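Local coordinates for protein glucose-resistance amylase regulator (Weissella paramesenteroides ATCC 33313, PDB 4RK6) that binds glucose between two lobes and probably regulates transcription as a DNA-binding repressor of the LacI family, at residues L98-N109 / E264-T272. Sequence-based numbering, arbitrary orientation.
Sequences LLSEQISAVTSN and EPQIIYIPT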
loop_
_atom_site.group_PDB
_atom_site.type_symbol
_atom_site.label_atom_id
_atom_site.label_comp_id
_atom_site.label_asym_id
_atom_site.label_seq_id
_atom_site.Cartn_x
_atom_site.Cartn_y
_atom_site.Cartn_z
ATOM N N LEU A 98 20.657 9.334 -1.151
ATOM C CA LEU A 98 21.897 9.702 -0.529
ATOM C C LEU A 98 21.639 11.032 0.195
ATOM O O LEU A 98 21.721 12.096 -0.402
ATOM C CB LEU A 98 22.982 9.784 -1.612
ATOM C CG LEU A 98 22.879 8.673 -2.693
ATOM C CD1 LEU A 98 23.347 9.120 -4.075
ATOM C CD2 LEU A 98 23.593 7.396 -2.269
ATOM N N LEU A 99 21.274 10.939 1.471
ATOM C CA LEU A 99 20.822 12.091 2.258
ATOM C C LEU A 99 21.946 13.032 2.664
ATOM O O LEU A 99 21.767 14.236 2.679
ATOM C CB LEU A 99 20.095 11.640 3.525
ATOM C CG LEU A 99 18.683 11.122 3.294
ATOM C CD1 LEU A 99 18.067 10.721 4.619
ATOM C CD2 LEU A 99 17.824 12.173 2.600
ATOM N N SER A 100 23.083 12.466 3.045
ATOM C CA SER A 100 24.218 13.259 3.490
ATOM C C SER A 100 25.519 12.570 3.188
ATOM O O SER A 100 25.632 11.354 3.274
ATOM C CB SER A 100 24.144 13.552 4.986
ATOM O OG SER A 100 25.381 14.099 5.434
ATOM N N GLU A 101 26.507 13.380 2.822
ATOM C CA GLU A 101 27.896 12.947 2.687
ATOM C C GLU A 101 28.499 12.323 3.961
ATOM O O GLU A 101 29.483 11.575 3.896
ATOM C CB GLU A 101 28.760 14.139 2.214
ATOM C CG GLU A 101 28.818 15.344 3.164
ATOM C CD GLU A 101 27.534 16.176 3.237
ATOM O OE1 GLU A 101 27.368 16.932 4.217
ATOM O OE2 GLU A 101 26.677 16.086 2.332
ATOM N N GLN A 102 27.882 12.614 5.105
ATOM C CA GLN A 102 28.320 12.122 6.396
ATOM C C GLN A 102 27.944 10.668 6.656
ATOM O O GLN A 102 28.458 10.071 7.597
ATOM C CB GLN A 102 27.689 12.950 7.523
ATOM C CG GLN A 102 28.041 14.430 7.556
ATOM C CD GLN A 102 27.064 15.196 8.428
ATOM O OE1 GLN A 102 25.871 15.257 8.127
ATOM N NE2 GLN A 102 27.549 15.735 9.527
ATOM N N ILE A 103 27.027 10.116 5.858
ATOM C CA ILE A 103 26.464 8.806 6.161
ATOM C C ILE A 103 26.491 7.844 4.982
ATOM O O ILE A 103 26.593 8.261 3.848
ATOM C CB ILE A 103 25.010 8.925 6.672
ATOM C CG1 ILE A 103 24.028 9.342 5.583
ATOM C CG2 ILE A 103 24.938 9.844 7.886
ATOM C CD1 ILE A 103 22.594 9.337 6.088
ATOM N N SER A 104 26.393 6.558 5.273
ATOM C CA SER A 104 26.323 5.553 4.218
ATOM C C SER A 104 24.907 5.459 3.651
ATOM O O SER A 104 23.936 5.879 4.272
ATOM C CB SER A 104 26.757 4.179 4.727
ATOM O OG SER A 104 28.131 4.188 5.077
ATOM N N ALA A 105 24.810 4.901 2.457
ATOM C CA ALA A 105 23.521 4.810 1.772
ATOM C C ALA A 105 23.458 3.505 1.039
ATOM O O ALA A 105 24.449 3.067 0.494
ATOM C CB ALA A 105 23.345 5.946 0.785
ATOM N N VAL A 106 22.264 2.934 0.968
ATOM C CA VAL A 106 22.036 1.771 0.122
ATOM C C VAL A 106 20.880 2.113 -0.815
ATOM O O VAL A 106 19.805 2.555 -0.345
ATOM C CB VAL A 106 21.660 0.529 0.950
ATOM C CG1 VAL A 106 21.510 -0.667 0.015
ATOM C CG2 VAL A 106 22.717 0.264 2.022
ATOM N N THR A 107 21.108 1.921 -2.108
ATOM C CA THR A 107 20.188 2.428 -3.125
ATOM C C THR A 107 20.358 1.700 -4.441
ATOM O O THR A 107 21.432 1.144 -4.745
ATOM C CB THR A 107 20.393 3.963 -3.319
ATOM O OG1 THR A 107 19.445 4.494 -4.258
ATOM C CG2 THR A 107 21.805 4.274 -3.828
ATOM N N SER A 108 19.302 1.701 -5.250
ATOM C CA SER A 108 19.459 1.399 -6.662
ATOM C C SER A 108 20.251 2.546 -7.269
ATOM O O SER A 108 20.143 3.692 -6.808
ATOM C CB SER A 108 18.085 1.270 -7.351
ATOM O OG SER A 108 17.299 0.226 -6.758
ATOM N N ASN A 109 21.001 2.263 -8.324
ATOM C CA ASN A 109 21.730 3.299 -9.019
ATOM C C ASN A 109 20.822 4.087 -9.952
ATOM O O ASN A 109 20.389 3.579 -10.980
ATOM C CB ASN A 109 22.905 2.714 -9.800
ATOM C CG ASN A 109 23.819 3.781 -10.391
ATOM O OD1 ASN A 109 23.448 4.552 -11.278
ATOM N ND2 ASN A 109 25.065 3.793 -9.923
ATOM N N GLU A 264 35.334 6.377 5.449
ATOM C CA GLU A 264 34.432 5.576 6.269
ATOM C C GLU A 264 33.029 5.377 5.634
ATOM O O GLU A 264 32.590 4.235 5.481
ATOM C CB GLU A 264 34.321 6.173 7.684
ATOM C CG GLU A 264 33.570 5.302 8.680
ATOM C CD GLU A 264 34.194 3.929 8.836
ATOM O OE1 GLU A 264 33.511 2.926 8.542
ATOM O OE2 GLU A 264 35.373 3.855 9.234
ATOM N N PRO A 265 32.326 6.472 5.257
ATOM C CA PRO A 265 30.966 6.306 4.705
ATOM C C PRO A 265 30.965 5.771 3.267
ATOM O O PRO A 265 31.816 6.169 2.476
ATOM C CB PRO A 265 30.391 7.736 4.736
ATOM C CG PRO A 265 31.419 8.591 5.426
ATOM C CD PRO A 265 32.727 7.887 5.234
ATOM N N GLN A 266 30.020 4.892 2.921
ATOM C CA GLN A 266 29.980 4.349 1.558
ATOM C C GLN A 266 28.595 4.380 0.911
ATOM O O GLN A 266 27.610 4.593 1.579
ATOM C CB GLN A 266 30.563 2.936 1.530
ATOM C CG GLN A 266 30.001 1.948 2.534
ATOM C CD GLN A 266 30.638 0.562 2.411
ATOM O OE1 GLN A 266 30.927 -0.095 3.409
ATOM N NE2 GLN A 266 30.846 0.111 1.178
ATOM N N ILE A 267 28.556 4.221 -0.405
ATOM C CA ILE A 267 27.311 4.046 -1.137
ATOM C C ILE A 267 27.340 2.639 -1.721
ATOM O O ILE A 267 28.280 2.283 -2.439
ATOM C CB ILE A 267 27.163 5.072 -2.280
ATOM C CG1 ILE A 267 27.129 6.493 -1.712
ATOM C CG2 ILE A 267 25.886 4.816 -3.064
ATOM C CD1 ILE A 267 27.070 7.580 -2.769
ATOM N N ILE A 268 26.328 1.843 -1.404
ATOM C CA ILE A 268 26.211 0.492 -1.966
ATOM C C ILE A 268 25.031 0.504 -2.936
ATOM O O ILE A 268 23.927 0.887 -2.551
ATOM C CB ILE A 268 26.007 -0.544 -0.873
ATOM C CG1 ILE A 268 27.244 -0.570 0.046
ATOM C CG2 ILE A 268 25.788 -1.918 -1.487
ATOM C CD1 ILE A 268 27.001 -1.279 1.354
ATOM N N TYR A 269 25.306 0.127 -4.183
ATOM C CA TYR A 269 24.291 0.086 -5.225
ATOM C C TYR A 269 23.754 -1.322 -5.331
ATOM O O TYR A 269 24.529 -2.292 -5.400
ATOM C CB TYR A 269 24.843 0.566 -6.570
ATOM C CG TYR A 269 25.197 2.029 -6.591
ATOM C CD1 TYR A 269 24.216 2.997 -6.442
ATOM C CD2 TYR A 269 26.521 2.449 -6.725
ATOM C CE1 TYR A 269 24.530 4.340 -6.437
ATOM C CE2 TYR A 269 26.846 3.789 -6.732
ATOM C CZ TYR A 269 25.847 4.727 -6.588
ATOM O OH TYR A 269 26.154 6.056 -6.584
ATOM N N ILE A 270 22.427 -1.424 -5.330
ATOM C CA ILE A 270 21.732 -2.684 -5.463
ATOM C C ILE A 270 21.230 -2.783 -6.914
ATOM O O ILE A 270 20.602 -1.851 -7.435
ATOM C CB ILE A 270 20.581 -2.778 -4.438
ATOM C CG1 ILE A 270 21.100 -2.527 -3.014
ATOM C CG2 ILE A 270 19.841 -4.114 -4.557
ATOM C CD1 ILE A 270 22.151 -3.502 -2.510
ATOM N N PRO A 271 21.539 -3.900 -7.591
ATOM C CA PRO A 271 21.146 -4.054 -8.991
ATOM C C PRO A 271 19.640 -3.997 -9.203
ATOM O O PRO A 271 18.882 -4.352 -8.308
ATOM C CB PRO A 271 21.617 -5.478 -9.349
ATOM C CG PRO A 271 22.461 -5.945 -8.220
ATOM C CD PRO A 271 22.031 -5.177 -7.016
ATOM N N THR A 272 19.262 -3.568 -10.399
ATOM C CA THR A 272 17.866 -3.587 -10.843
ATOM C C THR A 272 17.788 -4.327 -12.164
ATOM O O THR A 272 18.797 -4.751 -12.739
ATOM C CB THR A 272 17.297 -2.166 -11.044
ATOM O OG1 THR A 272 17.949 -1.516 -12.136
ATOM C CG2 THR A 272 17.455 -1.362 -9.801
HETATM O O HOH W 1 17.403 -2.528 -6.513
HETATM O O HOH W 2 21.367 -0.340 -9.465
#
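Leu98 reaches across with one methyl, CD2, which rests 3.5 Å from Ile267 CD1, the two branched chains crossing at about a right angle. Ser104 turns its hydroxyl beside its own backbone N (chi1 -66°), and the short side chain lets OG take a nearly straight bond from Gln266 N (3.0 Å). Ala105 pairs in parallel fashion, its N donating to Gln266 O and its O accepting from Ile268 N at 2.9 Å; its small methyl lies on the face of Thr107 and Tyr269. Val106, beta-branched and suited to an extended chain, sets CG1 against Ile270 CG1 (3.6 Å) on the face covered by helix 244-257. Thr107 uses both branches: CG2 lies alongside the Tyr269 ring while OG1 bonds Ser108 O. Ser108 OG, bound to Gln242 of the glucose pocket, is also joined to Pro271 O by a water. Asn109 suits its place because its amide has two ends: OD1 caps the following helix at Glu112 N, and ND2 sits 3.4 Å above the centre of the Tyr269 ring. The chain leaves for the other lobe after strand 104-108 and returns to add 267-270 beside it, a passage between lobes characteristic of the periplasmic binding protein-like fold of LacI regulators.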